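Side-chain contacts in C2 domain protein (Ramazzottius varieornatus, PDB 7DF2), which binds calcium ions through loops at one end of a C2 beta-sandwich and is found specifically in tardigrades: residues N46-D51 against S167-C172; A171-G174 against S180-Y183; L98-N103 against I133-L138; L60-D63 against K67-P70. One frame throughout, in Å; residues are numbered along the deposited sequence.

In the fold
Two contacts gather on one sheet and two at the calcium-binding end of the C2 sandwich. Interactions 1 and 2, with centres about 7 Å apart, share strand 170-173 and a sheet in which strand 181-190 lies between 41-51 and 170-173. Interactions 3 and 4, centres about 9 Å apart, share three calcium ions, where loop 60-70 faces strands 96-100 and 121-136. Along the chain interaction 1 opens first and closes only after interactions 4 and 3 are complete; interaction 2 begins where it ends, sharing Ala171 and Cys172. Some 20 Å separate the centres of interactions 1 and 3, yet Val47 packs on Leu98, so the sheet carrying the glucose and the calcium loops belong to one sandwich.

Interaction 1: N46-D51 against S167-C172; sequences NVVRLD and SPEIAC. With GLC (alpha-D-glucopyranose), chain B.
Glu169 is the residue through which segment 167-172 touches strand 46-51, meeting both Val48 and Arg49, and it illustrates how a carboxylate from the loop leading into a strand can reach across to a strand two places away in the sheet. Just ahead of it Ser167 OG donates to Pro168 O at 2.9 Å. Glu169, in the conformer described, stretches out beyond CG and divides its two oxygens between different tasks. Glu169 OE1 takes a salt bridge from Arg49 NH1 at 2.9 Å, met on the syn side of the carboxylate with an N-H...O angle of 155°. The two flat groups are turned 49° against each other, so a single guanidinium nitrogen does the gripping. Glu169 OE2 lies 3.5 Å from Val48 CG1 and 3.2 Å from GLC C6 of the bound glucose. Arg49, likewise in the conformer described, has its CG between the backbone N and the carbonyl carbon (chi1 62°), runs extended to NE, and the turn at its last torsion then brings NH1 to the glutamate and the sugar. The bond from Arg49 NH1 to GLC O4, at 3.2 Å, is weak. Val48 CG1 lies in van der Waals contact with GLC O4 at 3.7 Å. Beyond Glu169 the segment becomes a strand: Ile170 lies on Cys148, Ala171 on Tyr183, and Cys172 is joined to Cys148 by a disulfide. Tyr183 also receives the Arg49 guanidinium in a cation-pi contact, and Glu109 hydrogen-bonds the sugar. Val48, Arg49, Glu109 and Glu169 line the pocket in which the glycan is seen, on a sheet of the C2 beta-sandwich.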
loop_
_atom_site.group_PDB
_atom_site.type_symbol
_atom_site.label_atom_id
_atom_site.label_comp_id
_atom_site.label_asym_id
_atom_site.label_seq_id
_atom_site.Cartn_x
_atom_site.Cartn_y
_atom_site.Cartn_z
ATOM N N ASN A 46 2.338 2.223 -6.694
ATOM C CA ASN A 46 3.691 1.742 -6.950
ATOM C C ASN A 46 4.430 1.698 -5.619
ATOM O O ASN A 46 4.640 2.741 -4.986
ATOM C CB ASN A 46 4.386 2.672 -7.942
ATOM C CG ASN A 46 5.822 2.282 -8.260
ATOM O OD1 ASN A 46 6.670 3.167 -8.436
ATOM N ND2 ASN A 46 6.092 0.986 -8.427
ATOM N N VAL A 47 4.801 0.499 -5.183
ATOM C CA VAL A 47 5.597 0.334 -3.972
ATOM C C VAL A 47 7.059 0.349 -4.396
ATOM O O VAL A 47 7.547 -0.591 -5.027
ATOM C CB VAL A 47 5.224 -0.948 -3.225
ATOM C CG1 VAL A 47 6.156 -1.161 -2.023
ATOM C CG2 VAL A 47 3.770 -0.851 -2.781
ATOM N N VAL A 48 7.753 1.440 -4.070
ATOM C CA VAL A 48 9.086 1.671 -4.608
ATOM C C VAL A 48 10.127 0.889 -3.823
ATOM O O VAL A 48 10.889 0.094 -4.385
ATOM C CB VAL A 48 9.405 3.178 -4.607
ATOM C CG1 VAL A 48 10.815 3.418 -5.136
ATOM C CG2 VAL A 48 8.341 3.934 -5.439
ATOM N N ARG A 49 10.160 1.090 -2.509
ATOM C CA ARG A 49 11.115 0.385 -1.669
ATOM C C ARG A 49 10.644 0.470 -0.228
ATOM O O ARG A 49 9.774 1.273 0.117
ATOM C CB ARG A 49 12.525 0.961 -1.827
ATOM C CG ARG A 49 12.636 2.407 -1.415
ATOM C CD ARG A 49 14.075 2.895 -1.579
ATOM N NE ARG A 49 14.175 4.249 -1.059
ATOM C CZ ARG A 49 13.741 5.327 -1.700
ATOM N NH1 ARG A 49 13.188 5.211 -2.907
ATOM N NH2 ARG A 49 13.861 6.520 -1.132
ATOM N N LEU A 50 11.232 -0.382 0.608
ATOM C CA LEU A 50 10.856 -0.506 2.012
ATOM C C LEU A 50 12.135 -0.484 2.829
ATOM O O LEU A 50 13.021 -1.315 2.606
ATOM C CB LEU A 50 10.080 -1.814 2.228
ATOM C CG LEU A 50 9.262 -2.250 3.456
ATOM C CD1 LEU A 50 9.856 -1.789 4.730
ATOM C CD2 LEU A 50 7.781 -1.858 3.361
ATOM N N ASP A 51 12.228 0.452 3.778
ATOM C CA ASP A 51 13.367 0.534 4.695
ATOM C C ASP A 51 12.914 -0.041 6.031
ATOM O O ASP A 51 12.240 0.637 6.806
ATOM C CB ASP A 51 13.857 1.974 4.839
ATOM C CG ASP A 51 15.112 2.084 5.728
ATOM O OD1 ASP A 51 15.692 1.038 6.122
ATOM O OD2 ASP A 51 15.511 3.222 6.030
ATOM N N SER A 167 2.686 10.526 -8.852
ATOM C CA SER A 167 3.003 11.391 -7.741
ATOM C C SER A 167 4.506 11.332 -7.469
ATOM O O SER A 167 5.196 10.415 -7.924
ATOM C CB SER A 167 2.237 10.958 -6.501
ATOM O OG SER A 167 2.836 9.761 -6.004
ATOM N N PRO A 168 5.042 12.292 -6.721
ATOM C CA PRO A 168 6.397 12.120 -6.195
ATOM C C PRO A 168 6.432 10.930 -5.247
ATOM O O PRO A 168 5.403 10.447 -4.768
ATOM C CB PRO A 168 6.668 13.437 -5.453
ATOM C CG PRO A 168 5.314 13.965 -5.131
ATOM C CD PRO A 168 4.445 13.570 -6.294
ATOM N N GLU A 169 7.636 10.419 -5.020
ATOM C CA GLU A 169 7.787 9.388 -4.007
ATOM C C GLU A 169 7.299 9.934 -2.673
ATOM O O GLU A 169 7.566 11.085 -2.313
ATOM C CB GLU A 169 9.243 8.912 -3.924
ATOM C CG GLU A 169 9.699 8.139 -5.174
ATOM C CD GLU A 169 11.017 7.403 -4.981
ATOM O OE1 GLU A 169 11.551 7.434 -3.861
ATOM O OE2 GLU A 169 11.515 6.791 -5.953
ATOM N N ILE A 170 6.514 9.124 -1.973
ATOM C CA ILE A 170 5.961 9.473 -0.663
ATOM C C ILE A 170 6.597 8.574 0.386
ATOM O O ILE A 170 6.558 7.344 0.262
ATOM C CB ILE A 170 4.432 9.312 -0.642
ATOM C CG1 ILE A 170 3.780 10.157 -1.747
ATOM C CG2 ILE A 170 3.866 9.598 0.762
ATOM C CD1 ILE A 170 2.377 9.713 -2.108
ATOM N N ALA A 171 7.152 9.182 1.437
ATOM C CA ALA A 171 7.824 8.441 2.506
ATOM C C ALA A 171 6.785 8.122 3.566
ATOM O O ALA A 171 6.502 8.940 4.447
ATOM C CB ALA A 171 8.981 9.247 3.087
ATOM N N CYS A 172 6.224 6.922 3.495
ATOM C CA CYS A 172 5.084 6.544 4.313
ATOM C C CYS A 172 5.570 5.887 5.597
ATOM O O CYS A 172 6.167 4.807 5.550
ATOM C CB CYS A 172 4.188 5.576 3.548
ATOM S SG CYS A 172 2.625 5.403 4.334
HETATM C C1 GLC B . 17.464 4.373 -7.694
HETATM C C2 GLC B . 18.003 4.028 -6.299
HETATM C C3 GLC B . 16.948 3.345 -5.419
HETATM C C4 GLC B . 15.591 4.045 -5.530
HETATM C C5 GLC B . 15.278 4.402 -6.983
HETATM C C6 GLC B . 13.951 5.139 -7.109
HETATM O O2 GLC B . 19.168 3.230 -6.373
HETATM O O3 GLC B . 17.372 3.350 -4.068
HETATM O O4 GLC B . 14.552 3.243 -4.991
HETATM O O5 GLC B . 16.334 5.184 -7.512
HETATM O O6 GLC B . 13.264 4.611 -8.221
#

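Interaction 2: A171-G174 against S180-Y183; sequences ACAG and SKVY
Cys172 and Val182 exchange two backbone hydrogen bonds, the hallmark of a hydrogen-bonded pair in antiparallel strands: Cys172 N gives to Val182 O at 2.8 Å and Val182 N returns to Cys172 O at 3.0 Å. Nearer the turn, Gly174 N reaches Ser180 O at 2.8 Å, nearly in line with that carbonyl. Lys181 CA, facing Cys172 O at 3.3 Å, adds a weaker CA-H...O contact. A water donates to Ala171 O at 2.6 Å and is weakly held by Lys181 NZ in the lysine conformer described; that ammonium has its stronger bond with Ala178 O, while the lysine chain, bent at chi2 and chi4, curls past Ala173. On the face carrying Cys172 and Val182, CG1 of the valine sits between its backbone N and carbonyl carbon (chi1 66°) and packs on Cys172 CB at 3.6 Å. The other face holds the two alanines, Lys181 and Tyr183. Here Ala171 CB comes obliquely to the tyrosine ring, 3.6 Å from Tyr183 CE2, and the ring also takes a cation-pi contact from Arg49. With an alanine at Tyr183, Ala171 would probably lose its packing partner and the Arg49 guanidinium the aromatic group beside it. Strands 170-173 and 181-190 form a beta hairpin at one border of a four-stranded antiparallel sheet of the C2 sandwich.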
loop_
_atom_site.group_PDB
_atom_site.type_symbol
_atom_site.label_atom_id
_atom_site.label_comp_id
_atom_site.label_asym_id
_atom_site.label_seq_id
_atom_site.Cartn_x
_atom_site.Cartn_y
_atom_site.Cartn_z
ATOM N N ALA A 171 7.152 9.182 1.437
ATOM C CA ALA A 171 7.824 8.441 2.506
ATOM C C ALA A 171 6.785 8.122 3.566
ATOM O O ALA A 171 6.502 8.940 4.447
ATOM C CB ALA A 171 8.981 9.247 3.087
ATOM N N CYS A 172 6.224 6.922 3.495
ATOM C CA CYS A 172 5.084 6.544 4.313
ATOM C C CYS A 172 5.570 5.887 5.597
ATOM O O CYS A 172 6.167 4.807 5.550
ATOM C CB CYS A 172 4.188 5.576 3.548
ATOM S SG CYS A 172 2.625 5.403 4.334
ATOM N N ALA A 173 5.287 6.516 6.733
ATOM C CA ALA A 173 5.834 6.056 8.004
ATOM C C ALA A 173 5.106 4.832 8.543
ATOM O O ALA A 173 3.880 4.716 8.434
ATOM C CB ALA A 173 5.763 7.178 9.049
ATOM N N GLY A 174 5.865 3.944 9.199
ATOM C CA GLY A 174 5.245 2.821 9.879
ATOM C C GLY A 174 4.359 3.268 11.024
ATOM O O GLY A 174 4.620 4.279 11.687
ATOM N N SER A 180 10.667 3.612 10.313
ATOM C CA SER A 180 10.552 2.672 9.206
ATOM C C SER A 180 9.622 3.275 8.155
ATOM O O SER A 180 8.528 3.740 8.485
ATOM C CB SER A 180 10.011 1.330 9.709
ATOM O OG SER A 180 9.925 0.392 8.653
ATOM N N LYS A 181 10.059 3.268 6.893
ATOM C CA LYS A 181 9.319 3.920 5.822
ATOM C C LYS A 181 9.148 2.976 4.646
ATOM O O LYS A 181 10.081 2.261 4.277
ATOM C CB LYS A 181 10.029 5.184 5.324
ATOM C CG LYS A 181 10.501 6.112 6.435
ATOM C CD LYS A 181 9.399 6.995 6.969
ATOM C CE LYS A 181 10.031 8.141 7.767
ATOM N NZ LYS A 181 9.181 8.632 8.885
ATOM N N VAL A 182 7.953 2.975 4.060
ATOM C CA VAL A 182 7.736 2.428 2.730
ATOM C C VAL A 182 7.568 3.618 1.798
ATOM O O VAL A 182 6.867 4.581 2.126
ATOM C CB VAL A 182 6.532 1.469 2.652
ATOM C CG1 VAL A 182 5.218 2.176 2.893
ATOM C CG2 VAL A 182 6.510 0.801 1.265
ATOM N N TYR A 183 8.261 3.584 0.671
ATOM C CA TYR A 183 8.209 4.681 -0.278
ATOM C C TYR A 183 7.211 4.317 -1.358
ATOM O O TYR A 183 7.319 3.246 -1.966
ATOM C CB TYR A 183 9.586 4.965 -0.863
ATOM C CG TYR A 183 10.510 5.513 0.203
ATOM C CD1 TYR A 183 11.140 4.660 1.090
ATOM C CD2 TYR A 183 10.696 6.882 0.352
ATOM C CE1 TYR A 183 11.966 5.159 2.114
ATOM C CE2 TYR A 183 11.524 7.389 1.353
ATOM C CZ TYR A 183 12.154 6.516 2.226
ATOM O OH TYR A 183 12.978 6.993 3.225
HETATM O O HOH W 1 7.464 10.104 6.507
#

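Interaction 3: L98-N103 against I133-L138; sequences LVDANN and IDKDGL. With CA (calcium ion), chain D; CA (calcium ion), chain C; CA (calcium ion), chain E.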
loop_
_atom_site.group_PDB
_atom_site.type_symbol
_atom_site.label_atom_id
_atom_site.label_comp_id
_atom_site.label_asym_id
_atom_site.label_seq_id
_atom_site.Cartn_x
_atom_site.Cartn_y
_atom_site.Cartn_z
ATOM N N LEU A 98 3.789 -8.732 -2.825
ATOM C CA LEU A 98 4.783 -8.119 -3.694
ATOM C C LEU A 98 6.174 -8.710 -3.531
ATOM O O LEU A 98 6.907 -8.833 -4.519
ATOM C CB LEU A 98 4.863 -6.614 -3.433
ATOM C CG LEU A 98 3.544 -5.853 -3.461
ATOM C CD1 LEU A 98 3.793 -4.371 -3.223
ATOM C CD2 LEU A 98 2.820 -6.066 -4.773
ATOM N N VAL A 99 6.564 -9.046 -2.300
ATOM C CA VAL A 99 7.881 -9.574 -1.980
ATOM C C VAL A 99 7.697 -10.744 -1.028
ATOM O O VAL A 99 6.905 -10.667 -0.082
ATOM C CB VAL A 99 8.782 -8.495 -1.341
ATOM C CG1 VAL A 99 10.140 -9.076 -0.976
ATOM C CG2 VAL A 99 8.902 -7.285 -2.279
ATOM N N ASP A 100 8.437 -11.826 -1.262
ATOM C CA ASP A 100 8.468 -12.941 -0.304
ATOM C C ASP A 100 9.886 -13.503 -0.338
ATOM O O ASP A 100 10.183 -14.413 -1.124
ATOM C CB ASP A 100 7.421 -13.992 -0.642
ATOM C CG ASP A 100 7.193 -14.967 0.491
ATOM O OD1 ASP A 100 8.051 -15.015 1.387
ATOM O OD2 ASP A 100 6.164 -15.680 0.489
ATOM N N ALA A 101 10.758 -12.954 0.512
ATOM C CA ALA A 101 12.196 -13.130 0.339
ATOM C C ALA A 101 12.872 -13.445 1.661
ATOM O O ALA A 101 12.277 -13.345 2.740
ATOM C CB ALA A 101 12.840 -11.886 -0.285
ATOM N N ASN A 102 14.159 -13.787 1.564
ATOM C CA ASN A 102 14.937 -14.217 2.718
ATOM C C ASN A 102 16.244 -13.447 2.819
ATOM O O ASN A 102 16.936 -13.231 1.814
ATOM C CB ASN A 102 15.219 -15.727 2.645
ATOM C CG ASN A 102 13.964 -16.552 2.801
ATOM O OD1 ASN A 102 13.343 -16.565 3.869
ATOM N ND2 ASN A 102 13.570 -17.237 1.736
ATOM N N ASN A 103 16.562 -13.038 4.049
ATOM C CA ASN A 103 17.812 -12.373 4.420
ATOM C C ASN A 103 18.160 -11.245 3.451
ATOM O O ASN A 103 19.215 -11.224 2.817
ATOM C CB ASN A 103 18.938 -13.397 4.548
ATOM C CG ASN A 103 18.664 -14.387 5.667
ATOM O OD1 ASN A 103 18.326 -13.981 6.775
ATOM N ND2 ASN A 103 18.765 -15.684 5.373
ATOM N N ILE A 133 6.102 -8.198 7.186
ATOM C CA ILE A 133 6.456 -9.065 8.307
ATOM C C ILE A 133 7.765 -9.752 7.964
ATOM O O ILE A 133 8.135 -9.906 6.798
ATOM C CB ILE A 133 5.374 -10.122 8.655
ATOM C CG1 ILE A 133 5.164 -11.089 7.492
ATOM C CG2 ILE A 133 4.051 -9.458 8.978
ATOM C CD1 ILE A 133 5.830 -12.436 7.670
ATOM N N ASP A 134 8.482 -10.142 9.011
ATOM C CA ASP A 134 9.650 -11.002 8.887
ATOM C C ASP A 134 9.183 -12.436 9.099
ATOM O O ASP A 134 8.567 -12.744 10.124
ATOM C CB ASP A 134 10.707 -10.612 9.924
ATOM C CG ASP A 134 11.720 -11.717 10.169
ATOM O OD1 ASP A 134 12.336 -12.165 9.193
ATOM O OD2 ASP A 134 11.900 -12.146 11.330
ATOM N N LYS A 135 9.451 -13.305 8.128
ATOM C CA LYS A 135 9.078 -14.703 8.287
ATOM C C LYS A 135 10.002 -15.378 9.292
ATOM O O LYS A 135 11.228 -15.255 9.204
ATOM C CB LYS A 135 9.144 -15.432 6.946
ATOM C CG LYS A 135 8.107 -14.974 5.947
ATOM C CD LYS A 135 8.222 -15.771 4.658
ATOM C CE LYS A 135 9.593 -15.588 4.028
ATOM N NZ LYS A 135 9.772 -14.202 3.518
ATOM N N ASP A 136 9.408 -16.088 10.243
ATOM C CA ASP A 136 10.125 -16.925 11.202
ATOM C C ASP A 136 9.549 -18.332 11.064
ATOM O O ASP A 136 8.804 -18.799 11.933
ATOM C CB ASP A 136 9.968 -16.399 12.653
ATOM C CG ASP A 136 10.816 -15.172 12.937
ATOM O OD1 ASP A 136 11.810 -14.948 12.227
ATOM O OD2 ASP A 136 10.489 -14.441 13.903
ATOM N N GLY A 137 9.856 -18.979 9.946
ATOM C CA GLY A 137 9.235 -20.253 9.627
ATOM C C GLY A 137 7.732 -20.116 9.526
ATOM O O GLY A 137 7.209 -19.334 8.727
ATOM N N LEU A 138 7.012 -20.867 10.365
ATOM C CA LEU A 138 5.556 -20.821 10.368
ATOM C C LEU A 138 4.998 -19.574 11.028
ATOM O O LEU A 138 3.788 -19.353 10.952
ATOM C CB LEU A 138 4.989 -22.043 11.095
ATOM C CG LEU A 138 5.378 -23.393 10.500
ATOM C CD1 LEU A 138 4.775 -24.507 11.345
ATOM C CD2 LEU A 138 4.900 -23.473 9.073
HETATM CA CA CA D . 13.118 -14.260 10.211
HETATM CA CA CA C . 12.390 -12.853 13.501
HETATM CA CA CA E . 16.681 -14.083 8.458
HETATM O O HOH W 2 13.085 -13.706 15.632
HETATM O O HOH W 3 14.009 -16.481 10.536
HETATM O O HOH W 4 16.639 -16.507 8.099
#
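Lys135 and Asp100 meet in a salt bridge, the first of three kinds of interaction here. Lys135 NZ, in the conformer described, lies 2.9 Å from Asp100 OD1, approaching nearly along the C-O bond of that oxygen. A second hydrogen bond from NZ goes to the backbone, to Ala101 O at 2.8 Å, tilted out of the carbonyl plane. The lysine, with bends at chi3 (-60°) and chi4 (-69°), curls its ammonium in among these acceptors, and its CE passes 3.9 Å from Asn102 OD1.

Metal coordination is the third kind, and it uses the opposite end of the same residue. Lys135 O binds the calcium ion of chain D at 2.4 Å. Beside it Asp134 OD2 bridges two ions, 2.7 Å from that of chain D and 2.3 Å from that of chain C, and Asp136 OD1 also bridges the pair. Asn103 supplies a ligand to the third calcium, that of chain E, which Asp66, Lys67, Asp69 and Asp63 also bind. One residue, Lys135, thus joins segment 98-103 by its ammonium and a calcium ion by its carbonyl, while the bridging carboxylates are likely to offset the mutual repulsion of closely spaced calcium ions.

Interaction 4: L60-D63 against K67-P70; sequences LPCD and KCDP. With CA (calcium ion), chain E; CA (calcium ion), chain D; CA (calcium ion), chain C.
The calcium-binding loop between strands 41-51 and 70-77 folds back on itself, with Cys62 joined to Cys68 and Asp63 lying beside Asp69. The disulfide has its two sulfurs, Cys62 SG and Cys68 SG, 2.1 Å apart with a chi3 of 76°, and, in the conformer described for Cys68, each SG stands anti to its own carbonyl carbon. Asp63 OD1 takes the calcium ion of chain C at 2.4 Å and is shared, less closely, with that of chain D. Asp63 OD2 takes the ion of chain E at 2.4 Å and is shared with that of chain D, so one carboxylate touches all three metals. Such clusters, held by aspartates from loops at one end of the sandwich, are the classic calcium site of C2 domains. Asp134, Asp136 and Asp141 also bind the chain C ion. Asp69 answers from the other segment: its OD2 lies 2.3 Å from the chain D ion and also meets that of chain E, which OD1 grips too. Asp63 OD2 and Asp69 OD2 approach to 2.8 Å, a closeness that shared calcium probably makes tolerable. Backbone carbonyls join in: Cys62 O lies 2.3 Å from the chain C ion, and Lys67 O binds that of chain E.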
loop_
_atom_site.group_PDB
_atom_site.type_symbol
_atom_site.label_atom_id
_atom_site.label_comp_id
_atom_site.label_asym_id
_atom_site.label_seq_id
_atom_site.Cartn_x
_atom_site.Cartn_y
_atom_site.Cartn_z
ATOM N N LEU A 60 13.597 -4.351 18.189
ATOM C CA LEU A 60 14.552 -5.446 18.126
ATOM C C LEU A 60 14.913 -5.734 16.672
ATOM O O LEU A 60 14.145 -5.422 15.756
ATOM C CB LEU A 60 13.971 -6.706 18.757
ATOM C CG LEU A 60 13.744 -6.731 20.267
ATOM C CD1 LEU A 60 13.046 -8.046 20.646
ATOM C CD2 LEU A 60 15.056 -6.579 21.008
ATOM N N PRO A 61 16.077 -6.331 16.424
ATOM C CA PRO A 61 16.352 -6.802 15.063
ATOM C C PRO A 61 15.351 -7.881 14.686
ATOM O O PRO A 61 14.839 -8.603 15.547
ATOM C CB PRO A 61 17.779 -7.358 15.153
ATOM C CG PRO A 61 17.962 -7.706 16.592
ATOM C CD PRO A 61 17.156 -6.689 17.368
ATOM N N CYS A 62 15.055 -7.971 13.383
ATOM C CA CYS A 62 14.159 -9.025 12.909
ATOM C C CYS A 62 14.603 -10.387 13.409
ATOM O O CYS A 62 13.828 -11.115 14.036
ATOM C CB CYS A 62 14.118 -9.052 11.383
ATOM S SG CYS A 62 13.306 -7.657 10.645
ATOM N N ASP A 63 15.863 -10.732 13.145
ATOM C CA ASP A 63 16.478 -11.977 13.588
ATOM C C ASP A 63 17.786 -11.640 14.282
ATOM O O ASP A 63 18.376 -10.588 14.035
ATOM C CB ASP A 63 16.753 -12.916 12.403
ATOM C CG ASP A 63 15.480 -13.367 11.708
ATOM O OD1 ASP A 63 14.437 -13.482 12.392
ATOM O OD2 ASP A 63 15.521 -13.610 10.479
ATOM N N LYS A 67 19.601 -11.472 8.569
ATOM C CA LYS A 67 18.812 -10.307 8.195
ATOM C C LYS A 67 17.318 -10.633 8.124
ATOM O O LYS A 67 16.886 -11.776 8.301
ATOM C CB LYS A 67 19.307 -9.743 6.862
ATOM C CG LYS A 67 20.717 -9.165 6.934
ATOM C CD LYS A 67 21.083 -8.465 5.637
ATOM C CE LYS A 67 22.444 -8.899 5.115
ATOM N NZ LYS A 67 22.398 -9.204 3.651
ATOM N N CYS A 68 16.508 -9.595 7.891
ATOM C CA CYS A 68 15.065 -9.800 7.837
ATOM C C CYS A 68 14.702 -10.666 6.632
ATOM O O CYS A 68 15.396 -10.683 5.615
ATOM C CB CYS A 68 14.297 -8.473 7.750
ATOM S SG CYS A 68 14.572 -7.232 9.067
ATOM N N ASP A 69 13.588 -11.384 6.758
ATOM C CA ASP A 69 13.060 -12.270 5.714
ATOM C C ASP A 69 11.687 -11.749 5.324
ATOM O O ASP A 69 10.656 -12.308 5.726
ATOM C CB ASP A 69 13.001 -13.715 6.194
ATOM C CG ASP A 69 14.245 -14.095 6.929
ATOM O OD1 ASP A 69 15.318 -13.965 6.314
ATOM O OD2 ASP A 69 14.160 -14.443 8.131
ATOM N N PRO A 70 11.640 -10.661 4.556
ATOM C CA PRO A 70 10.396 -9.896 4.440
ATOM C C PRO A 70 9.384 -10.564 3.521
ATOM O O PRO A 70 9.712 -11.051 2.434
ATOM C CB PRO A 70 10.860 -8.552 3.872
ATOM C CG PRO A 70 12.089 -8.898 3.098
ATOM C CD PRO A 70 12.756 -10.005 3.858
HETATM CA CA CA E . 16.681 -14.083 8.458
HETATM CA CA CA D . 13.118 -14.260 10.211
HETATM CA CA CA C . 12.390 -12.853 13.501
HETATM O O HOH W 2 13.085 -13.706 15.632
HETATM O O HOH W 3 14.009 -16.481 10.536
HETATM O O HOH W 4 16.639 -16.507 8.099
#